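Long-range contact in outer membrane protein Omp121 (Bacteroides thetaiotaomicron, PDB 5FQ8), which probably takes up nutrients across the bacterial outer membrane as a TonB-dependent receptor, a plugged beta-barrel that binds calcium: residues B[925-939]-B[972-984]. Numbering follows the deposited sequence.
Sequences PFQAVKVSAYGNNLF and SSRRFGFNLMVKF. With C8E ((hydroxyethyloxy)tri(ethyloxy)octane), chain O.
The Y934 ring lies flat over G977, whose CA sits 4.2 Å from the ring centroid in a CH-pi contact. With CG between backbone N and carbonyl carbon (chi1 61°), the ring swings across to the partner strand, over a residue without a side chain, and its OH goes on to Q184. Backbone bonds run both ways between these two residues, Y934 N to G977 O and G977 N to Y934 O, each 2.9 Å. The same antiparallel ladder continues through K930–M981 and N936–R975.

The other face of the sheet is apolar. A933 CB touches F978 CE1 at 3.4 Å, L980 CD1 bridges V929 and V931, and F926 turns its edge to the F984 ring, planes at 61°. A detergent tail crosses the face of F976, C8E C6 lying 3.6 Å from CG, consistent with a lipid-facing barrel wall. An alanine in place of F976 would probably leave that alkyl chain without the ring it rests on.

Outward, strand 899-915 pairs with 928-936, and the C-terminal strand 973-983 pairs in turn with 177-188, the first long strand of the barrel, so this contact lies beside the barrel's closure.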
loop_
_atom_site.group_PDB
_atom_site.type_symbol
_atom_site.label_atom_id
_atom_site.label_comp_id
_atom_site.label_asym_id
_atom_site.label_seq_id
_atom_site.Cartn_x
_atom_site.Cartn_y
_atom_site.Cartn_z
ATOM N N PRO B 925 -15.800 36.858 41.801
ATOM C CA PRO B 925 -14.840 35.802 42.115
ATOM C C PRO B 925 -13.473 36.019 41.502
ATOM O O PRO B 925 -12.569 35.227 41.777
ATOM C CB PRO B 925 -15.516 34.566 41.541
ATOM C CG PRO B 925 -16.322 35.089 40.428
ATOM C CD PRO B 925 -16.801 36.413 40.818
ATOM N N PHE B 926 -13.296 37.102 40.745
ATOM C CA PHE B 926 -12.148 37.313 39.872
ATOM C C PHE B 926 -10.990 37.992 40.580
ATOM O O PHE B 926 -11.179 38.972 41.291
ATOM C CB PHE B 926 -12.556 38.187 38.693
ATOM C CG PHE B 926 -13.684 37.644 37.903
ATOM C CD1 PHE B 926 -13.722 36.317 37.555
ATOM C CD2 PHE B 926 -14.714 38.464 37.511
ATOM C CE1 PHE B 926 -14.762 35.819 36.827
ATOM C CE2 PHE B 926 -15.755 37.982 36.783
ATOM C CZ PHE B 926 -15.786 36.654 36.436
ATOM N N GLN B 927 -9.784 37.517 40.327
ATOM C CA GLN B 927 -8.596 38.172 40.852
ATOM C C GLN B 927 -8.018 39.204 39.896
ATOM O O GLN B 927 -7.425 40.189 40.335
ATOM C CB GLN B 927 -7.543 37.123 41.175
ATOM C CG GLN B 927 -7.983 36.211 42.265
ATOM C CD GLN B 927 -8.009 36.915 43.595
ATOM O OE1 GLN B 927 -7.010 37.491 44.016
ATOM N NE2 GLN B 927 -9.159 36.900 44.257
ATOM N N ALA B 928 -8.146 38.972 38.594
ATOM C CA ALA B 928 -7.689 39.886 37.560
ATOM C C ALA B 928 -8.547 39.647 36.337
ATOM O O ALA B 928 -9.162 38.595 36.205
ATOM C CB ALA B 928 -6.215 39.684 37.223
ATOM N N VAL B 929 -8.627 40.649 35.475
ATOM C CA VAL B 929 -9.308 40.527 34.193
ATOM C C VAL B 929 -8.579 41.412 33.200
ATOM O O VAL B 929 -8.432 42.613 33.440
ATOM C CB VAL B 929 -10.790 40.931 34.260
ATOM C CG1 VAL B 929 -11.343 41.013 32.864
ATOM C CG2 VAL B 929 -11.579 39.950 35.053
ATOM N N LYS B 930 -8.117 40.837 32.091
ATOM C CA LYS B 930 -7.470 41.605 31.034
ATOM C C LYS B 930 -8.116 41.254 29.708
ATOM O O LYS B 930 -7.974 40.131 29.229
ATOM C CB LYS B 930 -5.967 41.349 30.976
ATOM C CG LYS B 930 -5.285 42.166 29.888
ATOM C CD LYS B 930 -3.815 41.844 29.708
ATOM C CE LYS B 930 -2.946 42.582 30.685
ATOM N NZ LYS B 930 -1.571 42.781 30.173
ATOM N N VAL B 931 -8.832 42.186 29.131
ATOM C CA VAL B 931 -9.250 42.065 27.743
ATOM C C VAL B 931 -8.083 42.490 26.866
ATOM O O VAL B 931 -7.235 43.281 27.283
ATOM C CB VAL B 931 -10.512 42.905 27.482
ATOM C CG1 VAL B 931 -10.910 42.848 26.037
ATOM C CG2 VAL B 931 -11.638 42.381 28.301
ATOM N N SER B 932 -8.010 41.933 25.660
ATOM C CA SER B 932 -6.876 42.157 24.776
ATOM C C SER B 932 -7.339 42.074 23.337
ATOM O O SER B 932 -7.995 41.110 22.958
ATOM C CB SER B 932 -5.781 41.123 25.020
ATOM O OG SER B 932 -4.576 41.544 24.433
ATOM N N ALA B 933 -6.995 43.073 22.545
ATOM C CA ALA B 933 -7.164 43.016 21.103
ATOM C C ALA B 933 -5.786 42.943 20.481
ATOM O O ALA B 933 -4.840 43.541 20.991
ATOM C CB ALA B 933 -7.919 44.219 20.572
ATOM N N TYR B 934 -5.656 42.178 19.405
ATOM C CA TYR B 934 -4.351 42.034 18.791
ATOM C C TYR B 934 -4.510 41.841 17.296
ATOM O O TYR B 934 -5.609 41.631 16.784
ATOM C CB TYR B 934 -3.563 40.883 19.407
ATOM C CG TYR B 934 -4.220 39.543 19.246
ATOM C CD1 TYR B 934 -5.354 39.208 19.975
ATOM C CD2 TYR B 934 -3.696 38.606 18.388
ATOM C CE1 TYR B 934 -5.949 37.988 19.839
ATOM C CE2 TYR B 934 -4.279 37.389 18.250
ATOM C CZ TYR B 934 -5.409 37.075 18.973
ATOM O OH TYR B 934 -5.993 35.832 18.819
ATOM N N GLY B 935 -3.381 41.941 16.606
ATOM C CA GLY B 935 -3.286 41.715 15.180
ATOM C C GLY B 935 -1.870 41.336 14.817
ATOM O O GLY B 935 -0.923 41.938 15.321
ATOM N N ASN B 936 -1.690 40.335 13.974
ATOM C CA ASN B 936 -0.357 39.917 13.585
ATOM C C ASN B 936 -0.273 39.803 12.074
ATOM O O ASN B 936 -1.283 39.591 11.399
ATOM C CB ASN B 936 0.003 38.603 14.246
ATOM C CG ASN B 936 -0.036 38.697 15.739
ATOM O OD1 ASN B 936 0.242 39.742 16.305
ATOM N ND2 ASN B 936 -0.403 37.611 16.392
ATOM N N ASN B 937 0.945 39.946 11.550
ATOM C CA ASN B 937 1.192 39.884 10.113
ATOM C C ASN B 937 0.208 40.807 9.396
ATOM O O ASN B 937 -0.582 40.388 8.553
ATOM C CB ASN B 937 1.086 38.433 9.628
ATOM C CG ASN B 937 1.702 38.206 8.245
ATOM O OD1 ASN B 937 2.787 38.689 7.928
ATOM N ND2 ASN B 937 1.007 37.445 7.425
ATOM N N LEU B 938 0.246 42.083 9.783
ATOM C CA LEU B 938 -0.834 43.002 9.457
ATOM C C LEU B 938 -0.639 43.719 8.138
ATOM O O LEU B 938 -1.607 43.949 7.415
ATOM C CB LEU B 938 -1.000 44.024 10.577
ATOM C CG LEU B 938 -1.822 43.539 11.762
ATOM C CD1 LEU B 938 -2.084 44.666 12.715
ATOM C CD2 LEU B 938 -3.122 42.956 11.257
ATOM N N PHE B 939 0.588 44.081 7.799
ATOM C CA PHE B 939 0.826 44.782 6.550
ATOM C C PHE B 939 2.269 44.538 6.157
ATOM O O PHE B 939 3.144 44.518 7.016
ATOM C CB PHE B 939 0.536 46.275 6.712
ATOM C CG PHE B 939 0.239 46.976 5.438
ATOM C CD1 PHE B 939 1.266 47.375 4.598
ATOM C CD2 PHE B 939 -1.066 47.249 5.078
ATOM C CE1 PHE B 939 1.006 48.033 3.413
ATOM C CE2 PHE B 939 -1.343 47.907 3.893
ATOM C CZ PHE B 939 -0.300 48.304 3.057
ATOM N N SER B 972 -0.235 34.387 2.021
ATOM C CA SER B 972 -0.124 34.657 3.443
ATOM C C SER B 972 -1.326 35.451 3.912
ATOM O O SER B 972 -2.046 36.066 3.127
ATOM C CB SER B 972 1.161 35.401 3.768
ATOM O OG SER B 972 1.056 36.777 3.470
ATOM N N SER B 973 -1.565 35.409 5.206
ATOM C CA SER B 973 -2.777 36.001 5.735
ATOM C C SER B 973 -2.456 37.098 6.729
ATOM O O SER B 973 -1.341 37.220 7.236
ATOM C CB SER B 973 -3.669 34.954 6.403
ATOM O OG SER B 973 -3.052 34.435 7.561
ATOM N N ARG B 974 -3.480 37.893 6.983
ATOM C CA ARG B 974 -3.494 38.944 7.992
ATOM C C ARG B 974 -4.343 38.457 9.157
ATOM O O ARG B 974 -5.488 38.055 8.953
ATOM C CB ARG B 974 -4.094 40.206 7.384
ATOM C CG ARG B 974 -3.548 41.462 7.840
ATOM C CD ARG B 974 -4.568 42.526 7.572
ATOM N NE ARG B 974 -4.868 42.686 6.154
ATOM C CZ ARG B 974 -4.172 43.463 5.336
ATOM N NH1 ARG B 974 -3.131 44.124 5.793
ATOM N NH2 ARG B 974 -4.511 43.567 4.066
ATOM N N ARG B 975 -3.801 38.469 10.365
ATOM C CA ARG B 975 -4.516 37.906 11.505
ATOM C C ARG B 975 -4.795 38.950 12.581
ATOM O O ARG B 975 -3.952 39.800 12.865
ATOM C CB ARG B 975 -3.737 36.734 12.080
ATOM C CG ARG B 975 -3.590 35.611 11.098
ATOM C CD ARG B 975 -2.636 34.559 11.587
ATOM N NE ARG B 975 -1.253 35.017 11.649
ATOM C CZ ARG B 975 -0.422 35.037 10.613
ATOM N NH1 ARG B 975 -0.835 34.642 9.422
ATOM N NH2 ARG B 975 0.825 35.457 10.764
ATOM N N PHE B 976 -5.981 38.863 13.190
ATOM C CA PHE B 976 -6.429 39.841 14.181
ATOM C C PHE B 976 -7.539 39.253 15.046
ATOM O O PHE B 976 -8.494 38.682 14.524
ATOM C CB PHE B 976 -6.917 41.125 13.506
ATOM C CG PHE B 976 -7.963 40.918 12.438
ATOM C CD1 PHE B 976 -7.601 40.696 11.125
ATOM C CD2 PHE B 976 -9.304 40.992 12.739
ATOM C CE1 PHE B 976 -8.560 40.528 10.144
ATOM C CE2 PHE B 976 -10.267 40.824 11.767
ATOM C CZ PHE B 976 -9.897 40.593 10.465
ATOM N N GLY B 977 -7.440 39.427 16.358
ATOM C CA GLY B 977 -8.487 38.902 17.209
ATOM C C GLY B 977 -8.595 39.556 18.574
ATOM O O GLY B 977 -8.076 40.645 18.810
ATOM N N PHE B 978 -9.303 38.860 19.468
ATOM C CA PHE B 978 -9.514 39.254 20.852
ATOM C C PHE B 978 -9.129 38.115 21.782
ATOM O O PHE B 978 -9.138 36.954 21.399
ATOM C CB PHE B 978 -10.968 39.640 21.115
ATOM C CG PHE B 978 -11.382 40.895 20.430
ATOM C CD1 PHE B 978 -10.832 42.107 20.798
ATOM C CD2 PHE B 978 -12.317 40.867 19.423
ATOM C CE1 PHE B 978 -11.201 43.272 20.170
ATOM C CE2 PHE B 978 -12.695 42.023 18.786
ATOM C CZ PHE B 978 -12.134 43.234 19.158
ATOM N N ASN B 979 -8.800 38.461 23.023
ATOM C CA ASN B 979 -8.461 37.482 24.046
ATOM C C ASN B 979 -8.964 37.974 25.390
ATOM O O ASN B 979 -8.766 39.137 25.741
ATOM C CB ASN B 979 -6.956 37.243 24.132
ATOM C CG ASN B 979 -6.589 36.219 25.200
ATOM O OD1 ASN B 979 -7.171 35.146 25.263
ATOM N ND2 ASN B 979 -5.619 36.550 26.036
ATOM N N LEU B 980 -9.597 37.086 26.144
ATOM C CA LEU B 980 -10.073 37.382 27.483
ATOM C C LEU B 980 -9.259 36.574 28.473
ATOM O O LEU B 980 -9.102 35.369 28.304
ATOM C CB LEU B 980 -11.556 37.065 27.603
ATOM C CG LEU B 980 -12.198 37.275 28.961
ATOM C CD1 LEU B 980 -11.740 38.578 29.513
ATOM C CD2 LEU B 980 -13.706 37.264 28.849
ATOM N N MET B 981 -8.718 37.235 29.483
ATOM C CA MET B 981 -7.963 36.578 30.535
ATOM C C MET B 981 -8.682 36.788 31.854
ATOM O O MET B 981 -9.197 37.868 32.117
ATOM C CB MET B 981 -6.560 37.107 30.615
ATOM C CG MET B 981 -5.680 36.346 31.536
ATOM S SD MET B 981 -5.527 37.072 33.138
ATOM C CE MET B 981 -3.790 36.851 33.418
ATOM N N VAL B 982 -8.756 35.740 32.661
ATOM C CA VAL B 982 -9.600 35.727 33.849
ATOM C C VAL B 982 -8.882 34.963 34.942
ATOM O O VAL B 982 -8.847 33.735 34.913
ATOM C CB VAL B 982 -10.961 35.073 33.554
ATOM C CG1 VAL B 982 -11.789 35.047 34.786
ATOM C CG2 VAL B 982 -11.693 35.792 32.443
ATOM N N LYS B 983 -8.296 35.654 35.903
ATOM C CA LYS B 983 -7.659 34.967 37.016
ATOM C C LYS B 983 -8.678 34.680 38.109
ATOM O O LYS B 983 -9.531 35.513 38.412
ATOM C CB LYS B 983 -6.500 35.786 37.578
ATOM C CG LYS B 983 -5.120 35.236 37.243
ATOM C CD LYS B 983 -4.026 35.886 38.085
ATOM C CE LYS B 983 -2.640 35.302 37.808
ATOM N NZ LYS B 983 -2.110 35.692 36.468
ATOM N N PHE B 984 -8.611 33.474 38.659
ATOM C CA PHE B 984 -9.426 33.090 39.797
ATOM C C PHE B 984 -8.503 32.796 40.954
ATOM O O PHE B 984 -8.922 32.746 42.103
ATOM C CB PHE B 984 -10.265 31.849 39.513
ATOM C CG PHE B 984 -11.403 32.063 38.567
ATOM C CD1 PHE B 984 -12.625 32.492 39.025
ATOM C CD2 PHE B 984 -11.263 31.769 37.235
ATOM C CE1 PHE B 984 -13.673 32.657 38.166
ATOM C CE2 PHE B 984 -12.306 31.930 36.372
ATOM C CZ PHE B 984 -13.516 32.370 36.832
ATOM O OXT PHE B 984 -7.315 32.566 40.735
HETATM C C1 C8E O . -5.662 45.737 17.276
HETATM C C2 C8E O . -5.281 45.695 15.803
HETATM C C3 C8E O . -6.488 45.424 14.910
HETATM C C4 C8E O . -6.073 45.357 13.443
HETATM C C5 C8E O . -7.244 45.421 12.468
HETATM C C6 C8E O . -7.148 44.302 11.432
HETATM C C7 C8E O . -8.336 44.281 10.476
HETATM C C8 C8E O . -7.884 44.613 9.062
HETATM O O9 C8E O . -8.932 44.397 8.148
#